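Local structure of glucose dehydrogenase (Haloferax mediterranei, 2B5W) at residues A[51-65]-A[115-128]. The protein catalyses the zinc-dependent oxidation of D-glucose and several other aldose sugars by NAD(P)+, with a preference for NADP+. The protein carries 1 engineered substitution. Residues are numbered along the deposited sequence; the frame is centred on the assembly and turned at random.
Sequences GFPEGEDHLVLGHEA and RGIVGAHGYMSEFF. With ZN (zinc ion), chain B.
Both ring nitrogens of His121 are used by segment 51-65. NE2 donates a nearly straight bond to Glu56 OE1 (2.8 Å), lying in the ring plane but reaching the carboxylate from above its own plane, the two planes being 71° apart. ND1 accepts the backbone N of Val60 at 3.0 Å, again almost straight, which fixes the protonated nitrogen as NE2. Pro53 CG sits over one face of the ring in a CH-pi contact, 3.6 Å from its centroid, while the His58 ring lies nearly parallel but slid well aside. Replacing His121 by alanine strips away both ring nitrogens, and is likely to leave the Glu56 carboxylate without its donor, Val60 N without its acceptor and a gap beneath Pro53. Further along, Gly122 N, Tyr123 N and Met124 N bond in turn to the carbonyls of Val60, Gly62 and Leu61, tying the end of strand 58-60 and the turn after it to the 122-124 loop within the GroES-like catalytic domain of this zinc-containing alcohol dehydrogenase. That lacing leads to the metal: His63 NE2 and Glu64 OE2 bind the catalytic zinc at 2.1 and 1.9 Å, together with the engineered Cys38. Ile117 CD1 makes a CH-pi contact over one face of the His63 ring, offset toward its rim, 4.1 Å from the centroid; CG1 lies anti to the carbonyl carbon (chi1 -56°) and the chain then runs on extended (chi2 171°), which carries CD1 back to the ring. In the second shell, Lys349 forms a salt bridge with Glu64 OE1, and Arg115 NE holds His121 O at 2.8 Å, with Tyr123 CE1 over one face of its guanidinium.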
# COMPACT_ATOMS: atom_id res chain seq x y z
N GLY A 51 0.73 7.15 -29.43
CA GLY A 51 -0.57 7.44 -28.86
C GLY A 51 -1.60 8.08 -29.79
O GLY A 51 -2.72 8.33 -29.36
N PHE A 52 -1.26 8.34 -31.05
CA PHE A 52 -2.23 8.91 -31.97
C PHE A 52 -3.34 7.88 -32.16
O PHE A 52 -3.08 6.66 -32.09
CB PHE A 52 -1.61 9.25 -33.34
CG PHE A 52 -0.71 10.47 -33.35
CD1 PHE A 52 -0.18 11.00 -32.19
CD2 PHE A 52 -0.38 11.06 -34.56
CE1 PHE A 52 0.64 12.11 -32.21
CE2 PHE A 52 0.46 12.17 -34.59
CZ PHE A 52 0.96 12.70 -33.41
N PRO A 53 -4.56 8.35 -32.37
CA PRO A 53 -5.69 7.46 -32.64
C PRO A 53 -5.42 6.66 -33.92
O PRO A 53 -4.85 7.19 -34.87
CB PRO A 53 -6.88 8.40 -32.81
CG PRO A 53 -6.44 9.68 -32.15
CD PRO A 53 -4.98 9.77 -32.34
N GLU A 54 -5.81 5.40 -33.92
CA GLU A 54 -5.65 4.51 -35.07
C GLU A 54 -5.89 5.21 -36.40
O GLU A 54 -7.01 5.67 -36.68
CB GLU A 54 -6.66 3.35 -34.98
CG GLU A 54 -6.24 2.07 -35.67
CD GLU A 54 -4.73 1.85 -35.65
OE1 GLU A 54 -3.96 2.68 -36.20
OE2 GLU A 54 -4.31 0.82 -35.09
N GLY A 55 -4.86 5.24 -37.24
CA GLY A 55 -5.00 5.62 -38.64
C GLY A 55 -5.11 7.11 -38.87
O GLY A 55 -5.48 7.55 -39.96
N GLU A 56 -4.78 7.89 -37.84
CA GLU A 56 -4.88 9.34 -37.92
C GLU A 56 -3.52 9.98 -37.80
O GLU A 56 -2.59 9.42 -37.23
CB GLU A 56 -5.84 9.86 -36.84
CG GLU A 56 -7.23 9.29 -37.05
CD GLU A 56 -8.32 10.08 -36.37
OE1 GLU A 56 -8.37 11.32 -36.57
OE2 GLU A 56 -9.13 9.43 -35.66
N ASP A 57 -3.41 11.19 -38.36
CA ASP A 57 -2.12 11.85 -38.52
C ASP A 57 -1.85 12.93 -37.48
O ASP A 57 -0.90 13.71 -37.62
CB ASP A 57 -1.97 12.43 -39.94
CG ASP A 57 -2.92 13.59 -40.24
OD1 ASP A 57 -3.63 14.10 -39.34
OD2 ASP A 57 -3.02 14.07 -41.38
N HIS A 58 -2.65 12.93 -36.42
CA HIS A 58 -2.50 13.92 -35.36
C HIS A 58 -3.19 13.40 -34.11
O HIS A 58 -3.93 12.41 -34.17
CB HIS A 58 -3.15 15.24 -35.79
CG HIS A 58 -4.64 15.18 -35.91
ND1 HIS A 58 -5.29 14.66 -37.00
CD2 HIS A 58 -5.62 15.52 -35.03
CE1 HIS A 58 -6.60 14.71 -36.81
NE2 HIS A 58 -6.82 15.24 -35.62
N LEU A 59 -2.96 14.10 -33.00
CA LEU A 59 -3.69 13.87 -31.77
C LEU A 59 -4.14 15.24 -31.25
O LEU A 59 -3.31 16.10 -30.97
CB LEU A 59 -2.79 13.20 -30.74
CG LEU A 59 -3.38 13.09 -29.32
CD1 LEU A 59 -4.57 12.18 -29.33
CD2 LEU A 59 -2.33 12.58 -28.40
N VAL A 60 -5.45 15.43 -31.14
CA VAL A 60 -5.96 16.65 -30.50
C VAL A 60 -5.61 16.55 -29.01
O VAL A 60 -5.85 15.50 -28.38
CB VAL A 60 -7.47 16.80 -30.67
CG1 VAL A 60 -8.01 17.95 -29.84
CG2 VAL A 60 -7.83 17.02 -32.17
N LEU A 61 -5.00 17.60 -28.47
CA LEU A 61 -4.55 17.60 -27.10
C LEU A 61 -5.70 17.94 -26.14
O LEU A 61 -6.75 18.36 -26.56
CB LEU A 61 -3.42 18.60 -26.93
CG LEU A 61 -2.12 18.32 -27.69
CD1 LEU A 61 -1.21 19.54 -27.52
CD2 LEU A 61 -1.47 17.07 -27.17
N GLY A 62 -5.41 17.77 -24.85
CA GLY A 62 -6.24 18.27 -23.77
C GLY A 62 -7.10 17.20 -23.13
O GLY A 62 -7.95 16.59 -23.79
N HIS A 63 -6.96 17.06 -21.81
CA HIS A 63 -7.78 16.10 -21.07
C HIS A 63 -8.47 16.76 -19.87
O HIS A 63 -9.20 16.10 -19.15
CB HIS A 63 -6.93 14.92 -20.59
CG HIS A 63 -5.79 15.35 -19.73
ND1 HIS A 63 -4.61 15.83 -20.27
CD2 HIS A 63 -5.67 15.47 -18.39
CE1 HIS A 63 -3.82 16.24 -19.28
NE2 HIS A 63 -4.45 16.05 -18.13
N GLU A 64 -8.20 18.04 -19.62
CA GLU A 64 -8.80 18.78 -18.49
C GLU A 64 -9.79 19.84 -18.99
O GLU A 64 -9.43 21.03 -19.14
CB GLU A 64 -7.70 19.49 -17.72
CG GLU A 64 -6.52 18.67 -17.31
CD GLU A 64 -5.45 19.49 -16.64
OE1 GLU A 64 -5.61 20.73 -16.55
OE2 GLU A 64 -4.51 18.89 -16.16
N ALA A 65 -11.05 19.49 -19.18
CA ALA A 65 -11.96 20.32 -19.90
C ALA A 65 -13.16 20.69 -19.11
O ALA A 65 -13.55 19.95 -18.20
CB ALA A 65 -12.44 19.63 -21.16
N ARG A 115 -8.50 10.24 -23.52
CA ARG A 115 -8.72 11.36 -24.44
C ARG A 115 -7.63 12.42 -24.23
O ARG A 115 -7.37 12.87 -23.11
CB ARG A 115 -10.13 11.92 -24.24
CG ARG A 115 -11.22 10.97 -24.77
CD ARG A 115 -12.53 11.57 -25.20
NE ARG A 115 -12.35 12.63 -26.19
CZ ARG A 115 -13.33 13.25 -26.81
NH1 ARG A 115 -14.60 12.90 -26.61
NH2 ARG A 115 -13.05 14.25 -27.65
N GLY A 116 -6.99 12.79 -25.34
CA GLY A 116 -5.91 13.77 -25.34
C GLY A 116 -4.54 13.21 -24.99
O GLY A 116 -3.57 13.95 -24.90
N ILE A 117 -4.46 11.91 -24.74
CA ILE A 117 -3.24 11.32 -24.20
C ILE A 117 -2.84 10.07 -24.97
O ILE A 117 -1.73 9.98 -25.48
CB ILE A 117 -3.40 11.03 -22.71
CG1 ILE A 117 -3.78 12.28 -21.96
CG2 ILE A 117 -2.08 10.46 -22.15
CD1 ILE A 117 -4.16 12.00 -20.48
N VAL A 118 -3.73 9.08 -25.01
CA VAL A 118 -3.42 7.84 -25.75
C VAL A 118 -4.63 7.24 -26.43
O VAL A 118 -5.64 6.88 -25.80
CB VAL A 118 -2.71 6.81 -24.86
CG1 VAL A 118 -3.50 6.52 -23.57
CG2 VAL A 118 -2.41 5.52 -25.65
N GLY A 119 -4.57 7.15 -27.75
CA GLY A 119 -5.56 6.44 -28.52
C GLY A 119 -6.82 7.16 -28.93
O GLY A 119 -7.59 6.66 -29.76
N ALA A 120 -7.04 8.37 -28.38
CA ALA A 120 -8.28 9.09 -28.63
C ALA A 120 -8.01 10.59 -28.53
O ALA A 120 -7.30 11.04 -27.65
CB ALA A 120 -9.37 8.67 -27.65
N HIS A 121 -8.57 11.34 -29.45
CA HIS A 121 -8.47 12.79 -29.45
C HIS A 121 -9.04 13.38 -28.17
O HIS A 121 -9.99 12.86 -27.61
CB HIS A 121 -9.24 13.38 -30.62
CG HIS A 121 -8.64 13.04 -31.93
ND1 HIS A 121 -7.32 13.30 -32.22
CD2 HIS A 121 -9.16 12.43 -33.02
CE1 HIS A 121 -7.06 12.87 -33.45
NE2 HIS A 121 -8.16 12.34 -33.95
N GLY A 122 -8.41 14.46 -27.77
CA GLY A 122 -8.75 15.18 -26.55
C GLY A 122 -9.82 16.23 -26.77
O GLY A 122 -10.65 16.12 -27.69
N TYR A 123 -9.78 17.27 -25.93
CA TYR A 123 -10.85 18.22 -25.80
C TYR A 123 -10.52 19.65 -26.28
O TYR A 123 -11.41 20.51 -26.25
CB TYR A 123 -11.30 18.29 -24.33
CG TYR A 123 -11.76 16.96 -23.79
CD1 TYR A 123 -12.81 16.28 -24.39
CD2 TYR A 123 -11.15 16.36 -22.68
CE1 TYR A 123 -13.23 15.06 -23.91
CE2 TYR A 123 -11.55 15.15 -22.22
CZ TYR A 123 -12.60 14.50 -22.83
OH TYR A 123 -13.04 13.27 -22.39
N MET A 124 -9.29 19.88 -26.76
CA MET A 124 -8.91 21.19 -27.25
C MET A 124 -9.45 21.41 -28.67
O MET A 124 -8.69 21.50 -29.63
CB MET A 124 -7.39 21.40 -27.23
CG MET A 124 -6.87 21.57 -25.85
SD MET A 124 -5.11 21.90 -25.83
CE MET A 124 -4.89 22.11 -24.04
N SER A 125 -10.75 21.48 -28.76
CA SER A 125 -11.46 21.74 -30.00
C SER A 125 -12.67 22.56 -29.62
O SER A 125 -13.06 22.58 -28.46
CB SER A 125 -11.86 20.44 -30.72
OG SER A 125 -12.66 19.58 -29.93
N GLU A 126 -13.28 23.26 -30.57
CA GLU A 126 -14.39 24.11 -30.22
C GLU A 126 -15.59 23.35 -29.69
O GLU A 126 -16.35 23.88 -28.89
CB GLU A 126 -14.77 25.01 -31.42
CG GLU A 126 -13.64 25.97 -31.75
CD GLU A 126 -13.95 26.92 -32.88
OE1 GLU A 126 -13.94 26.49 -34.05
OE2 GLU A 126 -14.17 28.12 -32.59
N PHE A 127 -15.76 22.11 -30.15
CA PHE A 127 -16.84 21.21 -29.72
C PHE A 127 -16.29 19.82 -29.51
O PHE A 127 -15.30 19.41 -30.13
CB PHE A 127 -17.99 21.13 -30.73
CG PHE A 127 -18.67 22.44 -30.97
CD1 PHE A 127 -19.82 22.79 -30.27
CD2 PHE A 127 -18.12 23.35 -31.87
CE1 PHE A 127 -20.42 24.02 -30.49
CE2 PHE A 127 -18.71 24.57 -32.07
CZ PHE A 127 -19.86 24.91 -31.39
N PHE A 128 -16.93 19.06 -28.62
CA PHE A 128 -16.67 17.65 -28.48
C PHE A 128 -17.95 16.91 -28.07
O PHE A 128 -18.91 17.54 -27.60
CB PHE A 128 -15.50 17.37 -27.50
CG PHE A 128 -15.76 17.76 -26.07
CD1 PHE A 128 -15.43 19.03 -25.61
CD2 PHE A 128 -16.34 16.86 -25.19
CE1 PHE A 128 -15.66 19.38 -24.27
CE2 PHE A 128 -16.59 17.20 -23.85
CZ PHE A 128 -16.26 18.45 -23.40
ZN ZN B . -3.79 17.21 -16.54